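Local coordinates for protein tartronic semialdehyde reductase (Salmonella typhimurium, PDB 1YB4) that catalyses the reversible NAD(P)H-dependent reduction of tartronate semialdehyde (2-hydroxy-3-oxopropanoate) to (R)-glycerate, at residues Gly89-Asp94 and Asp146-Leu151. Numbering follows the deposited sequence.
Sequences GKTIVD and DRVKPL
Val148, on the inner side of helix 142-155, sends a single methyl, CG2, to the face of strand 90-94, where it meets two side chains that lie two residues apart on the strand. CG2 of Val148 lies 4.1 Å from both CG2 of Thr91 and CG1 of Val93. The two encounters differ in kind: Val93 and Val148 reach for each other tip to tip, whereas Thr91 and Val148 slip past one another in opposite directions. Leu118 of the adjoining strand 115-123 touches both valines and extends this apolar, buried part of the contact.

Thr91 is also where the packing gives way to a polar margin. With its methyl anti to the backbone N (the hydroxyl at chi1 -50°), it turns CG2 to the valines and OG1 to Arg147. The arginine, exposed and bent at chi3, approaches from the opposite direction and presents the edge of its guanidinium group. NH2 of Arg147 donates to OG1 of Thr91 at 2.8 Å. The bond is not straight, 144° at the hydrogen, and the oxygen is somewhat tilted from the guanidinium plane. NH2 also forms a salt bridge with Asp116, so two partners on neighbouring strands, Thr91 and Asp116, hold this end of the side chain at the solvent side.

The axes of segments 90-94 and 146-151 come within 10.7 Å, at an angle of 57°, and little surface is buried between them. Strand 90-94 lies between the parallel strands 61-64 and 115-123, and the arrangement is that of a helix layered against the central sheet of a Rossmann-type NAD(P)-binding domain.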
loop_
_atom_site.group_PDB
_atom_site.type_symbol
_atom_site.label_atom_id
_atom_site.label_comp_id
_atom_site.label_asym_id
_atom_site.label_seq_id
_atom_site.Cartn_x
_atom_site.Cartn_y
_atom_site.Cartn_z
ATOM N N GLY A 89 -37.254 14.955 28.244
ATOM C CA GLY A 89 -36.943 16.377 28.253
ATOM C C GLY A 89 -35.484 16.745 28.448
ATOM O O GLY A 89 -35.160 17.907 28.727
ATOM N N LYS A 90 -34.601 15.758 28.308
ATOM C CA LYS A 90 -33.173 15.989 28.475
ATOM C C LYS A 90 -32.413 15.979 27.160
ATOM O O LYS A 90 -32.907 15.535 26.119
ATOM C CB LYS A 90 -32.558 14.945 29.415
ATOM C CG LYS A 90 -33.016 15.062 30.857
ATOM C CD LYS A 90 -32.297 14.063 31.755
ATOM C CE LYS A 90 -32.832 14.136 33.178
ATOM N NZ LYS A 90 -32.775 15.525 33.718
ATOM N N THR A 91 -31.191 16.485 27.233
ATOM C CA THR A 91 -30.304 16.560 26.089
ATOM C C THR A 91 -28.979 15.943 26.525
ATOM O O THR A 91 -28.374 16.358 27.520
ATOM C CB THR A 91 -30.068 18.025 25.641
ATOM O OG1 THR A 91 -31.329 18.693 25.505
ATOM C CG2 THR A 91 -29.359 18.060 24.299
ATOM N N ILE A 92 -28.553 14.936 25.772
ATOM C CA ILE A 92 -27.313 14.233 26.035
ATOM C C ILE A 92 -26.348 14.564 24.902
ATOM O O ILE A 92 -26.693 14.457 23.721
ATOM C CB ILE A 92 -27.566 12.712 26.100
ATOM C CG1 ILE A 92 -26.274 11.971 26.418
ATOM C CG2 ILE A 92 -28.172 12.232 24.809
ATOM C CD1 ILE A 92 -25.891 12.083 27.869
ATOM N N VAL A 93 -25.149 14.999 25.262
ATOM C CA VAL A 93 -24.161 15.339 24.258
ATOM C C VAL A 93 -22.854 14.588 24.495
ATOM O O VAL A 93 -22.166 14.778 25.502
ATOM C CB VAL A 93 -23.895 16.871 24.212
ATOM C CG1 VAL A 93 -25.209 17.624 24.263
ATOM C CG2 VAL A 93 -23.025 17.289 25.345
ATOM N N ASP A 94 -22.536 13.710 23.552
ATOM C CA ASP A 94 -21.321 12.924 23.625
ATOM C C ASP A 94 -20.261 13.658 22.842
ATOM O O ASP A 94 -20.428 13.950 21.649
ATOM C CB ASP A 94 -21.534 11.532 23.032
ATOM C CG ASP A 94 -20.322 10.650 23.197
ATOM O OD1 ASP A 94 -19.577 10.856 24.188
ATOM O OD2 ASP A 94 -20.126 9.751 22.349
ATOM N N ASP A 146 -28.607 24.531 18.597
ATOM C CA ASP A 146 -28.747 25.932 18.995
ATOM C C ASP A 146 -28.847 26.092 20.500
ATOM O O ASP A 146 -28.356 27.072 21.057
ATOM C CB ASP A 146 -29.984 26.561 18.353
ATOM C CG ASP A 146 -29.796 26.859 16.870
ATOM O OD1 ASP A 146 -28.706 27.333 16.500
ATOM O OD2 ASP A 146 -30.746 26.636 16.078
ATOM N N ARG A 147 -29.484 25.125 21.155
ATOM C CA ARG A 147 -29.669 25.150 22.608
ATOM C C ARG A 147 -28.383 24.968 23.405
ATOM O O ARG A 147 -28.155 25.653 24.398
ATOM C CB ARG A 147 -30.680 24.077 23.020
ATOM C CG ARG A 147 -30.952 24.000 24.516
ATOM C CD ARG A 147 -32.261 23.277 24.770
ATOM N NE ARG A 147 -32.193 21.848 24.471
ATOM C CZ ARG A 147 -33.136 21.176 23.810
ATOM N NH1 ARG A 147 -34.220 21.806 23.371
ATOM N NH2 ARG A 147 -33.007 19.868 23.598
ATOM N N VAL A 148 -27.558 24.031 22.962
ATOM C CA VAL A 148 -26.296 23.728 23.614
ATOM C C VAL A 148 -25.187 24.685 23.148
ATOM O O VAL A 148 -24.155 24.839 23.805
ATOM C CB VAL A 148 -25.900 22.269 23.286
ATOM C CG1 VAL A 148 -24.542 21.933 23.883
ATOM C CG2 VAL A 148 -26.988 21.317 23.806
ATOM N N LYS A 149 -25.432 25.338 22.015
ATOM C CA LYS A 149 -24.475 26.261 21.400
ATOM C C LYS A 149 -23.727 27.199 22.343
ATOM O O LYS A 149 -22.515 27.347 22.220
ATOM C CB LYS A 149 -25.174 27.069 20.297
ATOM C CG LYS A 149 -24.258 27.987 19.487
ATOM C CD LYS A 149 -22.996 27.270 19.001
ATOM C CE LYS A 149 -22.269 28.090 17.944
ATOM N NZ LYS A 149 -21.972 29.482 18.397
ATOM N N PRO A 150 -24.434 27.857 23.283
ATOM C CA PRO A 150 -23.771 28.775 24.228
ATOM C C PRO A 150 -22.702 28.075 25.079
ATOM O O PRO A 150 -21.710 28.692 25.498
ATOM C CB PRO A 150 -24.925 29.296 25.077
ATOM C CG PRO A 150 -26.068 29.268 24.120
ATOM C CD PRO A 150 -25.898 27.946 23.410
ATOM N N LEU A 151 -22.918 26.786 25.335
ATOM C CA LEU A 151 -21.972 26.000 26.115
ATOM C C LEU A 151 -20.799 25.623 25.217
ATOM O O LEU A 151 -19.643 25.717 25.622
ATOM C CB LEU A 151 -22.645 24.746 26.652
ATOM C CG LEU A 151 -23.979 24.996 27.348
ATOM C CD1 LEU A 151 -24.491 23.680 27.908
ATOM C CD2 LEU A 151 -23.818 26.034 28.452
#